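Local coordinates for probable arylamine n-acetyl transferase (Mycobacterium abscessus, PDB 4GUZ), which probably transfers an acetyl group from acetyl-coenzyme A to arylamine substrates, as arylamine N-acetyltransferases do, at residues 9-15 with 88-93; 66-71 with 81-85; 155-159 with 185-189. All coordinates share one frame. Residue numbers count along the deposited sequence, not the author numbering.

Contact 1: 9-15 with 88-93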
ATOM      1  N   ASN A   9     -10.545  15.214   1.504  1.00 27.58           N
ATOM      2  CA  ASN A   9     -11.959  14.884   1.257  1.00 27.20           C
ATOM      3  C   ASN A   9     -12.558  13.915   2.285  1.00 30.93           C
ATOM      4  O   ASN A   9     -13.280  12.980   1.913  1.00 30.79           O
ATOM      5  CB  ASN A   9     -12.160  14.361  -0.161  1.00 28.18           C
ATOM      6  CG  ASN A   9     -12.317  15.469  -1.155  1.00 56.37           C
ATOM      7  OD1 ASN A   9     -13.381  16.093  -1.257  1.00 61.46           O
ATOM      8  ND2 ASN A   9     -11.250  15.763  -1.879  1.00 42.74           N
ATOM      9  N   GLY A  10     -12.312  14.191   3.566  1.00 29.45           N
ATOM     10  CA  GLY A  10     -12.843  13.406   4.679  1.00 30.54           C
ATOM     11  C   GLY A  10     -14.363  13.287   4.678  1.00 37.08           C
ATOM     12  O   GLY A  10     -14.913  12.205   4.928  1.00 35.41           O
ATOM     13  N   ASP A  11     -15.050  14.391   4.342  1.00 35.48           N
ATOM     14  CA  ASP A  11     -16.510  14.488   4.316  1.00 35.85           C
ATOM     15  C   ASP A  11     -17.166  13.605   3.249  1.00 37.84           C
ATOM     16  O   ASP A  11     -18.322  13.226   3.427  1.00 38.44           O
ATOM     17  CB  ASP A  11     -16.936  15.954   4.111  1.00 38.13           C
ATOM     18  CG  ASP A  11     -16.790  16.826   5.349  1.00 54.12           C
ATOM     19  OD1 ASP A  11     -16.622  16.265   6.462  1.00 54.72           O
ATOM     20  OD2 ASP A  11     -16.890  18.069   5.216  1.00 63.59           O
ATOM     21  N   GLU A  12     -16.447  13.268   2.165  1.00 32.92           N
ATOM     22  CA  GLU A  12     -16.987  12.431   1.080  1.00 32.26           C
ATOM     23  C   GLU A  12     -16.874  10.929   1.395  1.00 33.01           C
ATOM     24  O   GLU A  12     -17.429  10.100   0.671  1.00 31.76           O
ATOM     25  CB  GLU A  12     -16.293  12.741  -0.249  1.00 33.84           C
ATOM     26  CG  GLU A  12     -16.660  14.095  -0.828  1.00 45.62           C
ATOM     27  CD  GLU A  12     -16.325  14.247  -2.297  1.00 79.77           C
ATOM     28  OE1 GLU A  12     -17.238  14.616  -3.072  1.00 83.84           O
ATOM     29  OE2 GLU A  12     -15.161  13.983  -2.678  1.00 77.21           O
ATOM     30  N   LEU A  13     -16.148  10.585   2.463  1.00 27.56           N
ATOM     31  CA  LEU A  13     -15.979   9.199   2.866  1.00 25.98           C
ATOM     32  C   LEU A  13     -17.218   8.681   3.593  1.00 30.29           C
ATOM     33  O   LEU A  13     -17.801   9.389   4.426  1.00 28.01           O
ATOM     34  CB  LEU A  13     -14.740   9.059   3.778  1.00 25.06           C
ATOM     35  CG  LEU A  13     -14.482   7.671   4.401  1.00 28.25           C
ATOM     36  CD1 LEU A  13     -13.721   6.771   3.443  1.00 27.56           C
ATOM     37  CD2 LEU A  13     -13.764   7.798   5.706  1.00 27.98           C
ATOM     38  N   GLN A  14     -17.579   7.418   3.309  1.00 28.48           N
ATOM     39  CA  GLN A  14     -18.639   6.703   4.017  1.00 28.44           C
ATOM     40  C   GLN A  14     -17.947   6.075   5.227  1.00 31.84           C
ATOM     41  O   GLN A  14     -17.497   4.930   5.159  1.00 31.65           O
ATOM     42  CB  GLN A  14     -19.317   5.661   3.087  1.00 30.24           C
ATOM     43  CG  GLN A  14     -20.173   6.254   1.961  1.00 43.45           C
ATOM     44  CD  GLN A  14     -21.282   7.155   2.453  1.00 66.11           C
ATOM     45  OE1 GLN A  14     -22.085   6.792   3.323  1.00 65.22           O
ATOM     46  NE2 GLN A  14     -21.331   8.363   1.918  1.00 54.19           N
ATOM     47  N   LEU A  15     -17.780   6.870   6.302  1.00 28.45           N
ATOM     48  CA  LEU A  15     -17.043   6.516   7.516  1.00 29.02           C
ATOM     49  C   LEU A  15     -17.474   5.194   8.156  1.00 33.64           C
ATOM     50  O   LEU A  15     -16.593   4.368   8.398  1.00 33.34           O
ATOM     51  CB  LEU A  15     -17.104   7.647   8.567  1.00 29.36           C
ATOM     52  CG  LEU A  15     -16.269   7.453   9.851  1.00 34.00           C
ATOM     53  CD1 LEU A  15     -14.769   7.516   9.561  1.00 33.58           C
ATOM     54  CD2 LEU A  15     -16.631   8.495  10.891  1.00 35.87           C
ATOM     55  N   ALA A  88      -8.366  10.046   4.075  1.00 20.13           N
ATOM     56  CA  ALA A  88      -9.746  10.492   4.293  1.00 20.07           C
ATOM     57  C   ALA A  88     -10.235  10.061   5.661  1.00 25.40           C
ATOM     58  O   ALA A  88     -10.885  10.857   6.332  1.00 25.37           O
ATOM     59  CB  ALA A  88     -10.661   9.940   3.216  1.00 20.22           C
ATOM     60  N   VAL A  89      -9.909   8.822   6.087  1.00 23.39           N
ATOM     61  CA  VAL A  89     -10.300   8.290   7.407  1.00 23.43           C
ATOM     62  C   VAL A  89      -9.608   9.093   8.505  1.00 27.17           C
ATOM     63  O   VAL A  89     -10.281   9.517   9.441  1.00 28.00           O
ATOM     64  CB  VAL A  89     -10.040   6.766   7.587  1.00 28.03           C
ATOM     65  CG1 VAL A  89     -10.592   6.263   8.922  1.00 27.86           C
ATOM     66  CG2 VAL A  89     -10.650   5.964   6.451  1.00 28.46           C
ATOM     67  N   LEU A  90      -8.266   9.310   8.392  1.00 23.24           N
ATOM     68  CA  LEU A  90      -7.494  10.040   9.407  1.00 22.78           C
ATOM     69  C   LEU A  90      -8.072  11.451   9.616  1.00 26.39           C
ATOM     70  O   LEU A  90      -8.199  11.903  10.763  1.00 25.48           O
ATOM     71  CB  LEU A  90      -6.001  10.112   9.025  1.00 22.07           C
ATOM     72  CG  LEU A  90      -5.215   8.785   9.038  1.00 25.20           C
ATOM     73  CD1 LEU A  90      -3.762   8.997   8.611  1.00 23.74           C
ATOM     74  CD2 LEU A  90      -5.308   8.065  10.387  1.00 27.01           C
ATOM     75  N   GLN A  91      -8.479  12.095   8.513  1.00 22.83           N
ATOM     76  CA  GLN A  91      -9.083  13.431   8.496  1.00 24.17           C
ATOM     77  C   GLN A  91     -10.423  13.444   9.240  1.00 29.79           C
ATOM     78  O   GLN A  91     -10.657  14.353  10.046  1.00 28.98           O
ATOM     79  CB  GLN A  91      -9.270  13.890   7.038  1.00 26.28           C
ATOM     80  CG  GLN A  91      -9.921  15.267   6.840  1.00 46.47           C
ATOM     81  CD  GLN A  91      -9.096  16.408   7.375  1.00 70.45           C
ATOM     82  OE1 GLN A  91      -9.500  17.100   8.315  1.00 68.28           O
ATOM     83  NE2 GLN A  91      -7.920  16.627   6.793  1.00 63.07           N
ATOM     84  N   ARG A  92     -11.302  12.451   8.971  1.00 27.69           N
ATOM     85  CA  ARG A  92     -12.621  12.367   9.606  1.00 27.20           C
ATOM     86  C   ARG A  92     -12.546  12.096  11.091  1.00 32.96           C
ATOM     87  O   ARG A  92     -13.415  12.549  11.830  1.00 32.69           O
ATOM     88  CB  ARG A  92     -13.473  11.268   8.968  1.00 25.95           C
ATOM     89  CG  ARG A  92     -14.286  11.759   7.810  1.00 38.08           C
ATOM     90  CD  ARG A  92     -15.420  12.714   8.193  1.00 36.21           C
ATOM     91  NE  ARG A  92     -16.623  12.005   8.630  1.00 35.13           N
ATOM     92  CZ  ARG A  92     -17.457  11.370   7.813  1.00 45.00           C
ATOM     93  NH1 ARG A  92     -17.214  11.319   6.508  1.00 25.88           N
ATOM     94  NH2 ARG A  92     -18.528  10.761   8.296  1.00 37.94           N
ATOM     95  N   LEU A  93     -11.538  11.331  11.530  1.00 29.24           N
ATOM     96  CA  LEU A  93     -11.415  10.964  12.934  1.00 28.52           C
ATOM     97  C   LEU A  93     -10.630  12.014  13.753  1.00 33.11           C
ATOM     98  O   LEU A  93     -10.480  11.862  14.965  1.00 33.56           O
ATOM     99  CB  LEU A  93     -10.816   9.560  13.083  1.00 28.23           C
ATOM    100  CG  LEU A  93     -11.645   8.381  12.525  1.00 31.90           C
ATOM    101  CD1 LEU A  93     -11.145   7.086  13.097  1.00 32.17           C
ATOM    102  CD2 LEU A  93     -13.147   8.528  12.849  1.00 32.73           C
TER
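The 3-10 turn at residues 10-12 comes up against the last turn of helix 79-92, its backbone closest where the CA atoms of Gly-10 and Ala-88 stand 4.3 Å apart. Gly-10 CA lies 3.6 Å from Ala-88 O and 4.1 Å from Gln-91 CG; a CB on Gly-10 would run into Gln-91 CG, so the approach depends on the missing side chain. Within the turn, Glu-12 N bonds to Asn-9 O and Leu-13 N to Gly-10 O; beyond it the chain bends through an inverse gamma turn centred on Gln-14, which is also the N-cap of helix 15-21. In the fold, this joins the N-terminal loop to the C-terminal end of a helix from the amino-terminal helical part of the enzyme. Arg-92 reaches back from that end, and its NH1 donates to Gly-10 O and Leu-13 O, both at 2.9 Å, two carbonyls near the plane of the guanidinium. Leu-15 CB lies over one guanidinium face, 3.4 Å from Arg-92 NH2. Next to the arginine, Leu-13 CD2 meets Val-89 CG2 at 3.7 Å, Leu-13 CB faces Ala-88 CB at 4.2 Å, and Leu-15 CD1 touches Leu-93 CD2 at 3.8 Å.

Contact 2: 66-71 with 81-85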
ATOM      1  N   VAL A  66     -12.884   5.636  -5.421  1.00 21.98           N
ATOM      2  CA  VAL A  66     -12.039   4.734  -4.621  1.00 21.33           C
ATOM      3  C   VAL A  66     -12.861   3.917  -3.617  1.00 24.38           C
ATOM      4  O   VAL A  66     -12.722   2.691  -3.611  1.00 23.67           O
ATOM      5  CB  VAL A  66     -10.891   5.524  -3.924  1.00 24.06           C
ATOM      6  CG1 VAL A  66     -10.158   4.675  -2.875  1.00 23.47           C
ATOM      7  CG2 VAL A  66      -9.909   6.051  -4.964  1.00 23.68           C
ATOM      8  N   GLN A  67     -13.722   4.558  -2.784  1.00 21.85           N
ATOM      9  CA  GLN A  67     -14.492   3.799  -1.784  1.00 22.25           C
ATOM     10  C   GLN A  67     -15.521   2.865  -2.440  1.00 26.99           C
ATOM     11  O   GLN A  67     -15.773   1.785  -1.907  1.00 26.63           O
ATOM     12  CB  GLN A  67     -15.150   4.702  -0.723  1.00 23.52           C
ATOM     13  CG  GLN A  67     -16.304   5.583  -1.203  1.00 32.38           C
ATOM     14  CD  GLN A  67     -16.733   6.553  -0.138  1.00 42.38           C
ATOM     15  OE1 GLN A  67     -16.382   6.425   1.042  1.00 36.36           O
ATOM     16  NE2 GLN A  67     -17.483   7.562  -0.540  1.00 35.97           N
ATOM     17  N   ALA A  68     -16.071   3.248  -3.603  1.00 24.68           N
ATOM     18  CA  ALA A  68     -17.012   2.387  -4.335  1.00 24.07           C
ATOM     19  C   ALA A  68     -16.280   1.139  -4.869  1.00 28.15           C
ATOM     20  O   ALA A  68     -16.768   0.028  -4.700  1.00 28.05           O
ATOM     21  CB  ALA A  68     -17.663   3.159  -5.481  1.00 25.01           C
ATOM     22  N   LYS A  69     -15.084   1.314  -5.459  1.00 24.42           N
ATOM     23  CA  LYS A  69     -14.291   0.190  -5.953  1.00 23.69           C
ATOM     24  C   LYS A  69     -13.771  -0.693  -4.788  1.00 27.39           C
ATOM     25  O   LYS A  69     -14.010  -1.899  -4.791  1.00 26.43           O
ATOM     26  CB  LYS A  69     -13.122   0.715  -6.802  1.00 25.70           C
ATOM     27  CG  LYS A  69     -12.223  -0.363  -7.409  1.00 25.90           C
ATOM     28  CD  LYS A  69     -10.927   0.279  -7.834  1.00 29.93           C
ATOM     29  CE  LYS A  69      -9.980  -0.678  -8.478  1.00 25.74           C
ATOM     30  NZ  LYS A  69      -8.706   0.002  -8.809  1.00 28.11           N
ATOM     31  N   LEU A  70     -13.104  -0.090  -3.788  1.00 23.98           N
ATOM     32  CA  LEU A  70     -12.465  -0.834  -2.685  1.00 22.39           C
ATOM     33  C   LEU A  70     -13.408  -1.427  -1.635  1.00 26.56           C
ATOM     34  O   LEU A  70     -13.050  -2.435  -1.022  1.00 26.73           O
ATOM     35  CB  LEU A  70     -11.397   0.031  -1.968  1.00 21.71           C
ATOM     36  CG  LEU A  70     -10.234   0.501  -2.846  1.00 26.17           C
ATOM     37  CD1 LEU A  70      -9.071   1.027  -2.025  1.00 24.34           C
ATOM     38  CD2 LEU A  70      -9.731  -0.588  -3.713  1.00 29.75           C
ATOM     39  N   LEU A  71     -14.580  -0.826  -1.405  1.00 23.02           N
ATOM     40  CA  LEU A  71     -15.463  -1.326  -0.355  1.00 22.94           C
ATOM     41  C   LEU A  71     -16.752  -1.991  -0.896  1.00 27.68           C
ATOM     42  O   LEU A  71     -17.437  -2.672  -0.128  1.00 27.12           O
ATOM     43  CB  LEU A  71     -15.880  -0.178   0.602  1.00 23.12           C
ATOM     44  CG  LEU A  71     -14.837   0.775   1.203  1.00 27.98           C
ATOM     45  CD1 LEU A  71     -15.523   1.868   2.024  1.00 27.74           C
ATOM     46  CD2 LEU A  71     -13.857   0.043   2.113  1.00 31.12           C
ATOM     47  N   GLU A  81      -4.421   4.711  -4.050  1.00 15.45           N
ATOM     48  CA  GLU A  81      -5.830   4.480  -3.718  1.00 15.39           C
ATOM     49  C   GLU A  81      -5.971   4.236  -2.217  1.00 20.16           C
ATOM     50  O   GLU A  81      -6.868   4.785  -1.571  1.00 20.33           O
ATOM     51  CB  GLU A  81      -6.366   3.288  -4.501  1.00 15.98           C
ATOM     52  CG  GLU A  81      -6.564   3.610  -5.956  1.00 15.69           C
ATOM     53  CD  GLU A  81      -6.768   2.360  -6.777  1.00 24.03           C
ATOM     54  OE1 GLU A  81      -5.752   1.717  -7.121  1.00 20.19           O
ATOM     55  OE2 GLU A  81      -7.938   2.012  -7.062  1.00 21.84           O
ATOM     56  N   HIS A  82      -5.052   3.413  -1.662  1.00 16.50           N
ATOM     57  CA  HIS A  82      -4.972   3.110  -0.233  1.00 15.76           C
ATOM     58  C   HIS A  82      -4.721   4.394   0.580  1.00 18.63           C
ATOM     59  O   HIS A  82      -5.390   4.612   1.593  1.00 19.25           O
ATOM     60  CB  HIS A  82      -3.829   2.099   0.024  1.00 15.63           C
ATOM     61  CG  HIS A  82      -4.195   0.682  -0.264  1.00 18.68           C
ATOM     62  ND1 HIS A  82      -4.569  -0.176   0.738  1.00 20.40           N
ATOM     63  CD2 HIS A  82      -4.261   0.029  -1.449  1.00 20.43           C
ATOM     64  CE1 HIS A  82      -4.828  -1.335   0.144  1.00 19.57           C
ATOM     65  NE2 HIS A  82      -4.655  -1.258  -1.174  1.00 19.87           N
ATOM     66  N   VAL A  83      -3.745   5.230   0.161  1.00 17.61           N
ATOM     67  CA  VAL A  83      -3.417   6.482   0.885  1.00 18.68           C
ATOM     68  C   VAL A  83      -4.609   7.479   0.795  1.00 23.53           C
ATOM     69  O   VAL A  83      -4.932   8.107   1.807  1.00 22.71           O
ATOM     70  CB  VAL A  83      -2.067   7.098   0.437  1.00 22.91           C
ATOM     71  CG1 VAL A  83      -1.939   8.565   0.850  1.00 23.00           C
ATOM     72  CG2 VAL A  83      -0.910   6.299   1.017  1.00 22.39           C
ATOM     73  N   ALA A  84      -5.303   7.566  -0.364  1.00 21.83           N
ATOM     74  CA  ALA A  84      -6.479   8.451  -0.483  1.00 21.14           C
ATOM     75  C   ALA A  84      -7.531   8.050   0.560  1.00 23.85           C
ATOM     76  O   ALA A  84      -7.997   8.898   1.314  1.00 21.44           O
ATOM     77  CB  ALA A  84      -7.070   8.382  -1.895  1.00 21.75           C
ATOM     78  N   LEU A  85      -7.823   6.739   0.668  1.00 19.90           N
ATOM     79  CA  LEU A  85      -8.801   6.224   1.600  1.00 20.56           C
ATOM     80  C   LEU A  85      -8.366   6.398   3.035  1.00 21.75           C
ATOM     81  O   LEU A  85      -9.158   6.856   3.853  1.00 21.07           O
ATOM     82  CB  LEU A  85      -9.077   4.739   1.308  1.00 21.02           C
ATOM     83  CG  LEU A  85     -10.435   4.188   1.724  1.00 27.17           C
ATOM     84  CD1 LEU A  85     -11.572   4.887   0.970  1.00 27.98           C
ATOM     85  CD2 LEU A  85     -10.515   2.706   1.394  1.00 26.09           C
TER
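This is a buried helix-helix contact in the amino-terminal helical part of the fold, where helices 63-72 and 79-92, consecutive in the chain, cross steeply. The segment axes are 10.5 Å apart at closest approach, with an angle of 111° between their directions. Leu-85 is a knob in a hole formed by Val-66, Gln-67, Leu-70 and Leu-71: its CD1 lies 4.1 Å from Val-66 CG1 and 4.0 Å from Gln-67 CB, while its CD2 meets Leu-70 CD1 at 4.1 Å and Leu-71 CD2 at 4.3 Å. One turn before Leu-85, Glu-81 O lies 3.5 Å from Val-66 CG1. The extended Lys-69 side chain carries NZ to Glu-81 OE2 at 2.8 Å, a salt bridge at the margin of the apolar patch; Lys-69 also pairs with Asp-52, and Glu-81 OE1 accepts from Tyr-78 N. The Glu-81 side chain lies near, without touching, Cys-79, His-116 and Asp-131, whose arrangement is consistent with the family's catalytic triad. Tyr-18 of helix 15-21 touches both Leu-71 and Leu-85, while His-82 stacks on Trp-48 of strand 48-49.

Contact 3: 155-159 with 185-189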
ATOM      1  N   TRP A 155       6.682 -10.884  10.734  1.00 16.85           N
ATOM      2  CA  TRP A 155       7.524 -10.038   9.898  1.00 16.27           C
ATOM      3  C   TRP A 155       8.420  -9.219  10.773  1.00 19.44           C
ATOM      4  O   TRP A 155       8.083  -8.972  11.936  1.00 19.70           O
ATOM      5  CB  TRP A 155       6.667  -9.122   9.004  1.00 14.62           C
ATOM      6  CG  TRP A 155       5.629  -9.882   8.233  1.00 14.59           C
ATOM      7  CD1 TRP A 155       4.330 -10.096   8.597  1.00 17.07           C
ATOM      8  CD2 TRP A 155       5.856 -10.671   7.057  1.00 14.53           C
ATOM      9  NE1 TRP A 155       3.724 -10.947   7.700  1.00 16.03           N
ATOM     10  CE2 TRP A 155       4.636 -11.302   6.733  1.00 17.30           C
ATOM     11  CE3 TRP A 155       6.950 -10.824   6.182  1.00 15.77           C
ATOM     12  CZ2 TRP A 155       4.479 -12.083   5.580  1.00 16.41           C
ATOM     13  CZ3 TRP A 155       6.803 -11.633   5.057  1.00 17.10           C
ATOM     14  CH2 TRP A 155       5.584 -12.254   4.767  1.00 17.39           C
ATOM     15  N   THR A 156       9.565  -8.798  10.227  1.00 15.18           N
ATOM     16  CA  THR A 156      10.529  -7.961  10.951  1.00 15.40           C
ATOM     17  C   THR A 156      10.988  -6.848  10.029  1.00 17.64           C
ATOM     18  O   THR A 156      11.310  -7.097   8.861  1.00 13.93           O
ATOM     19  CB  THR A 156      11.708  -8.786  11.501  1.00 23.81           C
ATOM     20  OG1 THR A 156      11.218 -10.001  12.055  1.00 22.87           O
ATOM     21  CG2 THR A 156      12.494  -8.039  12.574  1.00 24.72           C
ATOM     22  N   TYR A 157      11.025  -5.628  10.566  1.00 16.41           N
ATOM     23  CA  TYR A 157      11.446  -4.442   9.827  1.00 15.95           C
ATOM     24  C   TYR A 157      12.588  -3.746  10.533  1.00 21.06           C
ATOM     25  O   TYR A 157      12.762  -3.880  11.754  1.00 20.90           O
ATOM     26  CB  TYR A 157      10.258  -3.465   9.657  1.00 16.89           C
ATOM     27  CG  TYR A 157       9.117  -4.082   8.874  1.00 19.32           C
ATOM     28  CD1 TYR A 157       9.227  -4.304   7.501  1.00 22.86           C
ATOM     29  CD2 TYR A 157       7.933  -4.455   9.501  1.00 18.50           C
ATOM     30  CE1 TYR A 157       8.214  -4.941   6.791  1.00 25.47           C
ATOM     31  CE2 TYR A 157       6.910  -5.091   8.799  1.00 18.63           C
ATOM     32  CZ  TYR A 157       7.061  -5.342   7.444  1.00 29.84           C
ATOM     33  OH  TYR A 157       6.055  -5.954   6.729  1.00 29.17           O
ATOM     34  N   ARG A 158      13.359  -2.985   9.767  1.00 16.26           N
ATOM     35  CA  ARG A 158      14.415  -2.148  10.309  1.00 14.69           C
ATOM     36  C   ARG A 158      14.213  -0.749   9.782  1.00 20.20           C
ATOM     37  O   ARG A 158      14.002  -0.562   8.587  1.00 20.09           O
ATOM     38  CB  ARG A 158      15.814  -2.640   9.967  1.00 14.69           C
ATOM     39  CG  ARG A 158      16.879  -1.880  10.779  1.00 18.13           C
ATOM     40  CD  ARG A 158      18.211  -1.826  10.100  1.00 27.33           C
ATOM     41  NE  ARG A 158      19.229  -1.281  11.000  1.00 33.60           N
ATOM     42  CZ  ARG A 158      20.528  -1.278  10.732  1.00 53.13           C
ATOM     43  NH1 ARG A 158      20.979  -1.787   9.590  1.00 39.11           N
ATOM     44  NH2 ARG A 158      21.390  -0.766  11.603  1.00 40.18           N
ATOM     45  N   LEU A 159      14.231   0.222  10.678  1.00 18.34           N
ATOM     46  CA  LEU A 159      14.094   1.630  10.332  1.00 17.98           C
ATOM     47  C   LEU A 159      15.423   2.290  10.642  1.00 18.99           C
ATOM     48  O   LEU A 159      15.963   2.061  11.709  1.00 17.11           O
ATOM     49  CB  LEU A 159      12.944   2.234  11.154  1.00 17.93           C
ATOM     50  CG  LEU A 159      12.507   3.664  10.850  1.00 20.75           C
ATOM     51  CD1 LEU A 159      11.900   3.791   9.465  1.00 18.96           C
ATOM     52  CD2 LEU A 159      11.492   4.135  11.882  1.00 20.57           C
ATOM     53  N   TRP A 185      19.328  -7.435   6.138  1.00 16.43           N
ATOM     54  CA  TRP A 185      18.172  -6.648   5.743  1.00 17.29           C
ATOM     55  C   TRP A 185      18.127  -6.402   4.274  1.00 21.10           C
ATOM     56  O   TRP A 185      19.179  -6.308   3.646  1.00 21.56           O
ATOM     57  CB  TRP A 185      18.246  -5.283   6.467  1.00 16.95           C
ATOM     58  CG  TRP A 185      18.271  -5.438   7.957  1.00 18.13           C
ATOM     59  CD1 TRP A 185      19.376  -5.455   8.765  1.00 21.14           C
ATOM     60  CD2 TRP A 185      17.165  -5.798   8.778  1.00 17.92           C
ATOM     61  NE1 TRP A 185      19.006  -5.722  10.061  1.00 21.17           N
ATOM     62  CE2 TRP A 185      17.650  -5.942  10.100  1.00 22.16           C
ATOM     63  CE3 TRP A 185      15.792  -5.984   8.535  1.00 19.22           C
ATOM     64  CZ2 TRP A 185      16.813  -6.268  11.172  1.00 22.13           C
ATOM     65  CZ3 TRP A 185      14.961  -6.301   9.600  1.00 20.78           C
ATOM     66  CH2 TRP A 185      15.469  -6.438  10.899  1.00 21.36           C
ATOM     67  N   LEU A 186      16.907  -6.244   3.731  1.00 17.12           N
ATOM     68  CA  LEU A 186      16.677  -5.847   2.340  1.00 16.51           C
ATOM     69  C   LEU A 186      15.985  -4.484   2.349  1.00 19.00           C
ATOM     70  O   LEU A 186      14.853  -4.402   2.833  1.00 17.82           O
ATOM     71  CB  LEU A 186      15.823  -6.883   1.571  1.00 16.23           C
ATOM     72  CG  LEU A 186      15.472  -6.506   0.103  1.00 20.44           C
ATOM     73  CD1 LEU A 186      16.733  -6.518  -0.806  1.00 20.80           C
ATOM     74  CD2 LEU A 186      14.385  -7.416  -0.465  1.00 21.86           C
ATOM     75  N   SER A 187      16.627  -3.423   1.804  1.00 16.93           N
ATOM     76  CA  SER A 187      15.949  -2.115   1.759  1.00 16.27           C
ATOM     77  C   SER A 187      14.652  -2.212   0.967  1.00 20.18           C
ATOM     78  O   SER A 187      14.643  -2.810  -0.113  1.00 20.74           O
ATOM     79  CB  SER A 187      16.842  -1.032   1.158  1.00 20.03           C
ATOM     80  OG  SER A 187      17.076  -1.249  -0.226  1.00 25.29           O
ATOM     81  N   ARG A 188      13.550  -1.658   1.512  1.00 16.12           N
ATOM     82  CA  ARG A 188      12.269  -1.603   0.799  1.00 15.82           C
ATOM     83  C   ARG A 188      12.171  -0.266   0.101  1.00 18.10           C
ATOM     84  O   ARG A 188      12.158  -0.192  -1.114  1.00 18.34           O
ATOM     85  CB  ARG A 188      11.073  -1.778   1.743  1.00 16.51           C
ATOM     86  CG  ARG A 188      10.561  -3.167   1.838  1.00 26.46           C
ATOM     87  CD  ARG A 188       9.241  -3.148   2.561  1.00 24.76           C
ATOM     88  NE  ARG A 188       8.787  -4.516   2.762  1.00 22.08           N
ATOM     89  CZ  ARG A 188       7.649  -4.850   3.342  1.00 28.33           C
ATOM     90  NH1 ARG A 188       6.838  -3.912   3.820  1.00 18.60           N
ATOM     91  NH2 ARG A 188       7.321  -6.128   3.478  1.00 21.13           N
ATOM     92  N   HIS A 189      12.106   0.801   0.892  1.00 15.49           N
ATOM     93  CA  HIS A 189      12.029   2.162   0.378  1.00 13.74           C
ATOM     94  C   HIS A 189      12.808   3.125   1.260  1.00 16.40           C
ATOM     95  O   HIS A 189      13.154   2.798   2.402  1.00 14.18           O
ATOM     96  CB  HIS A 189      10.547   2.612   0.270  1.00 14.24           C
ATOM     97  CG  HIS A 189       9.726   2.510   1.528  1.00 16.83           C
ATOM     98  ND1 HIS A 189       9.943   3.350   2.603  1.00 18.42           N
ATOM     99  CD2 HIS A 189       8.626   1.754   1.776  1.00 18.01           C
ATOM    100  CE1 HIS A 189       9.042   3.015   3.507  1.00 17.50           C
ATOM    101  NE2 HIS A 189       8.199   2.080   3.037  1.00 17.98           N
TER
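Strand 155-159 crosses 185-189 at 70°, with the segment axes 8.1 Å apart at closest approach and no clear hydrogen bond between them; the contact is made mostly by side chains. Thr-156 begins it, its CG2 standing 3.8 Å from Trp-185 CH2, at the edge of the indole. At Tyr-157 the contact divides. The backbone carbon C of Tyr-157 lies 3.6 Å from Trp-185 CZ3, whereas the CA-to-CB bond points away from the other strand and the phenol then reaches Arg-188: Tyr-157 CE1 sits over one face of that guanidinium, 3.4 Å from Arg-188 NH1, while the NE of Arg-188 is held by a salt bridge to Glu-175. Arg-158 points toward the other strand and lays the start of its side chain on the indole, its charged end extending to a salt bridge with Glu-147. Its CB is 3.5 Å from the centroid of the Trp-185 six-membered ring, only 8° off the ring normal, a CH-pi contact over the face; the CB of Arg-158 is also 3.6 Å from Trp-185 CD2. Strand 170-176 lies between the two strands in the sheet, pairing through its backbone with both, and Arg-188 and His-189 both face its Leu-173, a classic beta bulge. Within the bulge, His-189 meets the ring of His-116 and hydrogen-bonds to Asp-131, two residues that with Cys-79 match the Cys-His-Asp triad of arylamine N-acetyltransferases, so this twisted antiparallel sheet leads up to the probable catalytic site.

In the fold
From the N terminus, the chain passes through 9-15, and contact 1 closes a mostly helical loop of 72 residues when 88-93 packs against it. Within that loop, contact 2 closes a much shorter one, bringing together helices 63-72 and 79-92. Both contacts use helix 79-92, and they touch: Gln-67 bonds to the backbone of Glu-12 and Gln-14, while Leu-13 meets Leu-85, joining the N-terminal loop to both helices. Contact 3 follows in series and closes a loop of 25 residues containing strand 170-176, which lies between its two segments in the eight-stranded antiparallel sheet. It lies across the chain's centre from the other two; its centre is about 30 Å from that of contact 1 and about 26 Å from that of contact 2.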